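Local coordinates for protein acetone carboxylase alpha subunit (PDB 5M45) that forms the alpha subunit of acetone carboxylase, a large metal-containing protein of the hydantoinase B/oxoprolinase family that assembles with other chains, at residues D210-R214 against D215-E219; Q637-A640 against D641-G645. All blocks are in the same frame, centred on the assembly; numbering follows the deposited sequence.

How the interactions relate
From the N terminus, the chain first reaches interaction 1, where the edge strand 211-212 of a seven-stranded antiparallel sheet runs into helix 214-222; the contact closes a single turn between strand and helix. More than 400 residues later comes interaction 2, which spans nearly all of helix 636-645, whose successive turns are joined by backbone bonds and one side-chain bond. The two are in series, neither nesting nor crossing. The centres of interactions 1 and 2 lie about 58 Å apart and their nearest atoms about 46 Å, on opposite sides of the chain's centre. Interaction 1 faces a second subunit, whereas the side chains of interaction 2 pack on helix 652-657 and strand 669-671.

Interaction 1 of 2, residues D210-R214 against D215-E219; sequences DTLFR and DWLHE
F213 O accepts the amide of L217 at the N-terminal end of helix 214-222, a strand-to-helix junction in which F213 is the N-cap residue. The bond is 3.1 Å from L217 N to F213 O and lies in the carbonyl plane. One residue on, H218 N meets R214 O at 2.9 Å, a straighter bond (172° at the hydrogen) and the second of the i to i+4 series. Within the helix E219 N continues it on D215 O.

On the apolar side the strand end folds over the first turn. L212 CD1 lies 3.9 Å from L217 CD2, the two leucines crossing at about a right angle, and L212 CD2 makes a looser contact with W216 CD1. I238 of helix 227-255 and V206 of strand 204-208 also pack against L212, while W216 NE1 is satisfied by E234.

The polar ends look outward to the second subunit. R214 NH1 binds the carbonyl of N126 and NH2 pairs with D767, both of that subunit, and the backbone N of R214 is bound by its N130. H218 ND1 bonds to Y121 and D215 OD2 to the backbone N of K205, again of the second subunit. With CG of R214 anti to its N, the aliphatic chain runs beside H218, R214 CG being 3.7 Å from H218 CD2. The guanidinium and imidazole planes stand 83° apart. The carboxylate of D215, with CG between N and carbonyl carbon (chi1 51°), folds back toward the cap, bringing D215 OD1 to 3.2 Å from F213 CB.

Interaction 2 of 2, residues Q637-A640 against D641-G645; sequences QAVA and DDING
Along helix 636-645 the amides of D641, D642, I643 and N644 bond to the carbonyls of Q637, A638, V639 and A640, an unbroken i to i+4 alpha-helical ladder in which D641 N lies 2.9 Å from Q637 O. The last of these bonds, N644 N to A640 O, measures 3.0 Å. On the exposed side Q637 adds a side-chain bond over the same spacing. Its chain bends at chi2 (58°), turning the amide along the helix so that Q637 NE2 reaches D641 OD1 at 2.9 Å. The oxygen sits in the amide plane, but the N-H arrives from above the carboxylate plane, 40° out of it. On another face V639 CG1 and I643 CD1 are 4.2 Å apart, both side chains also touching A653 of helix 652-657. D642, buried, has OD2 in salt bridges with R515 and R634, and N644 OD1 accepts the backbone N of Y669. One neutral amide thus gives one N-H to a carboxylate on the exposed face, while the buried carboxylate of D642 is matched by two arginines, which would probably favour its ionised form.

Interaction 1 of 2, residues D210-R214 against D215-E219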
ATOM      1  N   ASP A 210      17.457 -16.747  -9.602  1.00 15.34           N
ATOM      2  CA  ASP A 210      17.096 -16.015 -10.829  1.00 15.17           C
ATOM      3  C   ASP A 210      15.604 -16.073 -11.176  1.00 14.95           C
ATOM      4  O   ASP A 210      15.222 -15.793 -12.314  1.00 14.56           O
ATOM      5  CB  ASP A 210      17.990 -16.458 -12.037  1.00 15.42           C
ATOM      6  CG  ASP A 210      19.435 -15.910 -11.949  1.00 15.69           C
ATOM      7  OD1 ASP A 210      19.783 -15.099 -11.053  1.00 15.56           O
ATOM      8  OD2 ASP A 210      20.258 -16.298 -12.817  1.00 16.24           O
ATOM      9  N   THR A 211      14.761 -16.390 -10.194  1.00 14.83           N
ATOM     10  CA  THR A 211      13.345 -16.675 -10.432  1.00 14.99           C
ATOM     11  C   THR A 211      12.491 -15.840  -9.473  1.00 14.55           C
ATOM     12  O   THR A 211      12.695 -15.915  -8.247  1.00 14.38           O
ATOM     13  CB  THR A 211      13.028 -18.156 -10.216  1.00 15.61           C
ATOM     14  OG1 THR A 211      13.923 -18.938 -10.996  1.00 16.17           O
ATOM     15  CG2 THR A 211      11.601 -18.494 -10.662  1.00 15.76           C
ATOM     16  N   LEU A 212      11.539 -15.064 -10.025  1.00 14.14           N
ATOM     17  CA  LEU A 212      10.646 -14.257  -9.188  1.00 13.96           C
ATOM     18  C   LEU A 212       9.631 -15.094  -8.373  1.00 13.80           C
ATOM     19  O   LEU A 212       9.078 -16.083  -8.872  1.00 14.03           O
ATOM     20  CB  LEU A 212       9.916 -13.209 -10.051  1.00 13.99           C
ATOM     21  CG  LEU A 212      10.837 -12.131 -10.644  1.00 13.89           C
ATOM     22  CD1 LEU A 212      10.066 -11.326 -11.648  1.00 14.07           C
ATOM     23  CD2 LEU A 212      11.380 -11.179  -9.604  1.00 13.68           C
ATOM     24  N   PHE A 213       9.391 -14.700  -7.141  1.00 13.51           N
ATOM     25  CA  PHE A 213       8.453 -15.432  -6.272  1.00 13.60           C
ATOM     26  C   PHE A 213       7.001 -15.102  -6.666  1.00 13.30           C
ATOM     27  O   PHE A 213       6.650 -13.935  -6.874  1.00 12.82           O
ATOM     28  CB  PHE A 213       8.629 -15.059  -4.782  1.00 13.84           C
ATOM     29  CG  PHE A 213      10.001 -15.309  -4.197  1.00 14.02           C
ATOM     30  CD1 PHE A 213      10.700 -16.470  -4.451  1.00 14.38           C
ATOM     31  CD2 PHE A 213      10.561 -14.393  -3.302  1.00 14.20           C
ATOM     32  CE1 PHE A 213      11.956 -16.711  -3.853  1.00 14.46           C
ATOM     33  CE2 PHE A 213      11.811 -14.622  -2.717  1.00 14.12           C
ATOM     34  CZ  PHE A 213      12.510 -15.789  -3.003  1.00 14.38           C
ATOM     35  N   ARG A 214       6.149 -16.122  -6.676  1.00 13.44           N
ATOM     36  CA  ARG A 214       4.757 -15.959  -7.091  1.00 13.61           C
ATOM     37  C   ARG A 214       3.933 -15.043  -6.139  1.00 13.48           C
ATOM     38  O   ARG A 214       3.065 -14.301  -6.620  1.00 13.36           O
ATOM     39  CB  ARG A 214       4.065 -17.315  -7.215  1.00 13.91           C
ATOM     40  CG  ARG A 214       2.792 -17.269  -8.037  1.00 14.19           C
ATOM     41  CD  ARG A 214       1.955 -18.522  -7.958  1.00 14.50           C
ATOM     42  NE  ARG A 214       2.666 -19.778  -8.189  1.00 14.78           N
ATOM     43  CZ  ARG A 214       2.895 -20.359  -9.360  1.00 15.14           C
ATOM     44  NH1 ARG A 214       3.517 -21.547  -9.390  1.00 15.38           N
ATOM     45  NH2 ARG A 214       2.552 -19.789 -10.508  1.00 15.09           N
ATOM     46  N   ASP A 215       4.185 -15.102  -4.822  1.00 13.39           N
ATOM     47  CA  ASP A 215       3.467 -14.231  -3.873  1.00 13.26           C
ATOM     48  C   ASP A 215       3.730 -12.755  -4.177  1.00 12.90           C
ATOM     49  O   ASP A 215       2.780 -11.945  -4.160  1.00 12.59           O
ATOM     50  CB  ASP A 215       3.733 -14.561  -2.375  1.00 13.54           C
ATOM     51  CG  ASP A 215       5.224 -14.662  -2.013  1.00 13.77           C
ATOM     52  OD1 ASP A 215       6.039 -15.027  -2.873  1.00 13.88           O
ATOM     53  OD2 ASP A 215       5.577 -14.369  -0.833  1.00 14.14           O
ATOM     54  N   TRP A 216       4.992 -12.409  -4.489  1.00 12.54           N
ATOM     55  CA  TRP A 216       5.354 -11.068  -4.965  1.00 12.38           C
ATOM     56  C   TRP A 216       4.624 -10.688  -6.261  1.00 12.33           C
ATOM     57  O   TRP A 216       4.067  -9.582  -6.385  1.00 12.22           O
ATOM     58  CB  TRP A 216       6.874 -10.948  -5.174  1.00 12.37           C
ATOM     59  CG  TRP A 216       7.314  -9.860  -6.130  1.00 12.24           C
ATOM     60  CD1 TRP A 216       7.747 -10.034  -7.416  1.00 12.31           C
ATOM     61  CD2 TRP A 216       7.305  -8.451  -5.894  1.00 12.27           C
ATOM     62  NE1 TRP A 216       8.033  -8.815  -7.990  1.00 12.31           N
ATOM     63  CE2 TRP A 216       7.780  -7.822  -7.075  1.00 12.24           C
ATOM     64  CE3 TRP A 216       6.965  -7.650  -4.790  1.00 12.35           C
ATOM     65  CZ2 TRP A 216       7.931  -6.418  -7.184  1.00 12.21           C
ATOM     66  CZ3 TRP A 216       7.088  -6.235  -4.913  1.00 12.28           C
ATOM     67  CH2 TRP A 216       7.587  -5.650  -6.086  1.00 12.17           C
ATOM     68  N   LEU A 217       4.628 -11.603  -7.227  1.00 12.56           N
ATOM     69  CA  LEU A 217       3.998 -11.356  -8.535  1.00 12.57           C
ATOM     70  C   LEU A 217       2.499 -11.046  -8.402  1.00 12.44           C
ATOM     71  O   LEU A 217       2.033 -10.008  -8.905  1.00 12.05           O
ATOM     72  CB  LEU A 217       4.256 -12.527  -9.516  1.00 12.92           C
ATOM     73  CG  LEU A 217       5.696 -12.764  -9.976  1.00 13.02           C
ATOM     74  CD1 LEU A 217       5.863 -14.108 -10.681  1.00 13.31           C
ATOM     75  CD2 LEU A 217       6.218 -11.626 -10.878  1.00 13.02           C
ATOM     76  N   HIS A 218       1.767 -11.903  -7.674  1.00 12.43           N
ATOM     77  CA  HIS A 218       0.321 -11.726  -7.503  1.00 12.48           C
ATOM     78  C   HIS A 218      -0.029 -10.418  -6.743  1.00 12.39           C
ATOM     79  O   HIS A 218      -0.943  -9.684  -7.122  1.00 12.08           O
ATOM     80  CB  HIS A 218      -0.336 -12.944  -6.836  1.00 12.52           C
ATOM     81  CG  HIS A 218      -0.495 -14.151  -7.733  1.00 12.72           C
ATOM     82  ND1 HIS A 218      -1.609 -14.965  -7.684  1.00 12.91           N
ATOM     83  CD2 HIS A 218       0.278 -14.645  -8.731  1.00 12.67           C
ATOM     84  CE1 HIS A 218      -1.504 -15.920  -8.592  1.00 13.00           C
ATOM     85  NE2 HIS A 218      -0.381 -15.735  -9.253  1.00 13.00           N
ATOM     86  N   GLU A 219       0.736 -10.123  -5.693  1.00 12.56           N
ATOM     87  CA  GLU A 219       0.475  -8.940  -4.872  1.00 12.64           C
ATOM     88  C   GLU A 219       0.742  -7.641  -5.598  1.00 12.45           C
ATOM     89  O   GLU A 219      -0.143  -6.756  -5.687  1.00 12.54           O
ATOM     90  CB  GLU A 219       1.296  -9.013  -3.579  1.00 12.82           C
ATOM     91  CG  GLU A 219       0.974  -7.931  -2.573  1.00 13.02           C
ATOM     92  CD  GLU A 219       1.927  -7.989  -1.362  1.00 13.34           C
ATOM     93  OE1 GLU A 219       2.855  -7.156  -1.394  1.00 13.31           O
ATOM     94  OE2 GLU A 219       1.768  -8.831  -0.417  1.00 14.05           O
TER

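Interaction 2 of 2, residues Q637-A640 against D641-G645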
ATOM      1  N   GLN A 637      17.138  41.970 -35.661  1.00 18.29           N
ATOM      2  CA  GLN A 637      16.719  40.939 -36.630  1.00 18.05           C
ATOM      3  C   GLN A 637      16.281  39.636 -35.925  1.00 17.56           C
ATOM      4  O   GLN A 637      15.402  38.947 -36.410  1.00 17.18           O
ATOM      5  CB  GLN A 637      17.826  40.679 -37.677  1.00 18.26           C
ATOM      6  CG  GLN A 637      17.424  39.769 -38.843  1.00 18.39           C
ATOM      7  CD  GLN A 637      16.222  40.322 -39.600  1.00 18.52           C
ATOM      8  OE1 GLN A 637      16.204  41.485 -40.024  1.00 18.71           O
ATOM      9  NE2 GLN A 637      15.189  39.517 -39.739  1.00 18.49           N
ATOM     10  N   ALA A 638      16.878  39.319 -34.779  1.00 17.13           N
ATOM     11  CA  ALA A 638      16.506  38.104 -34.036  1.00 16.89           C
ATOM     12  C   ALA A 638      15.087  38.212 -33.448  1.00 16.55           C
ATOM     13  O   ALA A 638      14.391  37.197 -33.326  1.00 16.54           O
ATOM     14  CB  ALA A 638      17.532  37.787 -32.932  1.00 16.64           C
ATOM     15  N   VAL A 639      14.667  39.436 -33.100  1.00 16.67           N
ATOM     16  CA  VAL A 639      13.305  39.708 -32.650  1.00 16.46           C
ATOM     17  C   VAL A 639      12.348  39.493 -33.843  1.00 17.00           C
ATOM     18  O   VAL A 639      11.360  38.768 -33.710  1.00 16.85           O
ATOM     19  CB  VAL A 639      13.144  41.106 -32.000  1.00 16.36           C
ATOM     20  CG1 VAL A 639      11.701  41.348 -31.565  1.00 16.40           C
ATOM     21  CG2 VAL A 639      14.071  41.265 -30.797  1.00 16.09           C
ATOM     22  N   ALA A 640      12.639  40.073 -35.007  1.00 17.44           N
ATOM     23  CA  ALA A 640      11.794  39.857 -36.190  1.00 17.99           C
ATOM     24  C   ALA A 640      11.692  38.349 -36.570  1.00 18.03           C
ATOM     25  O   ALA A 640      10.585  37.834 -36.828  1.00 17.98           O
ATOM     26  CB  ALA A 640      12.307  40.666 -37.371  1.00 18.51           C
ATOM     27  N   ASP A 641      12.830  37.650 -36.558  1.00 18.14           N
ATOM     28  CA  ASP A 641      12.856  36.192 -36.816  1.00 18.42           C
ATOM     29  C   ASP A 641      11.969  35.429 -35.820  1.00 17.93           C
ATOM     30  O   ASP A 641      11.230  34.536 -36.215  1.00 17.70           O
ATOM     31  CB  ASP A 641      14.284  35.608 -36.728  1.00 18.68           C
ATOM     32  CG  ASP A 641      15.226  36.137 -37.820  1.00 19.37           C
ATOM     33  OD1 ASP A 641      14.785  36.769 -38.805  1.00 20.57           O
ATOM     34  OD2 ASP A 641      16.454  35.956 -37.693  1.00 20.23           O
ATOM     35  N   ASP A 642      12.044  35.801 -34.544  1.00 17.41           N
ATOM     36  CA  ASP A 642      11.199  35.186 -33.494  1.00 17.24           C
ATOM     37  C   ASP A 642       9.691  35.381 -33.732  1.00 17.30           C
ATOM     38  O   ASP A 642       8.911  34.437 -33.524  1.00 16.94           O
ATOM     39  CB  ASP A 642      11.554  35.728 -32.105  1.00 16.85           C
ATOM     40  CG  ASP A 642      12.792  35.100 -31.502  1.00 16.80           C
ATOM     41  OD1 ASP A 642      13.284  34.082 -32.024  1.00 16.47           O
ATOM     42  OD2 ASP A 642      13.272  35.622 -30.448  1.00 16.61           O
ATOM     43  N   ILE A 643       9.292  36.592 -34.148  1.00 17.34           N
ATOM     44  CA  ILE A 643       7.882  36.839 -34.465  1.00 17.77           C
ATOM     45  C   ILE A 643       7.447  35.992 -35.658  1.00 18.04           C
ATOM     46  O   ILE A 643       6.403  35.328 -35.583  1.00 17.79           O
ATOM     47  CB  ILE A 643       7.593  38.332 -34.718  1.00 18.27           C
ATOM     48  CG1 ILE A 643       7.921  39.137 -33.444  1.00 18.28           C
ATOM     49  CG2 ILE A 643       6.133  38.560 -35.130  1.00 18.39           C
ATOM     50  CD1 ILE A 643       8.130  40.605 -33.717  1.00 18.68           C
ATOM     51  N   ASN A 644       8.251  35.986 -36.735  1.00 18.25           N
ATOM     52  CA  ASN A 644       7.932  35.194 -37.930  1.00 18.88           C
ATOM     53  C   ASN A 644       7.911  33.695 -37.640  1.00 18.76           C
ATOM     54  O   ASN A 644       7.133  32.978 -38.248  1.00 19.18           O
ATOM     55  CB  ASN A 644       8.912  35.496 -39.068  1.00 19.32           C
ATOM     56  CG  ASN A 644       8.703  36.910 -39.654  1.00 20.00           C
ATOM     57  OD1 ASN A 644       7.575  37.449 -39.709  1.00 20.37           O
ATOM     58  ND2 ASN A 644       9.794  37.530 -40.058  1.00 20.20           N
ATOM     59  N   GLY A 645       8.732  33.232 -36.697  1.00 18.01           N
ATOM     60  CA  GLY A 645       8.829  31.812 -36.379  1.00 17.61           C
ATOM     61  C   GLY A 645       7.862  31.287 -35.319  1.00 17.17           C
ATOM     62  O   GLY A 645       7.819  30.063 -35.078  1.00 17.18           O
TER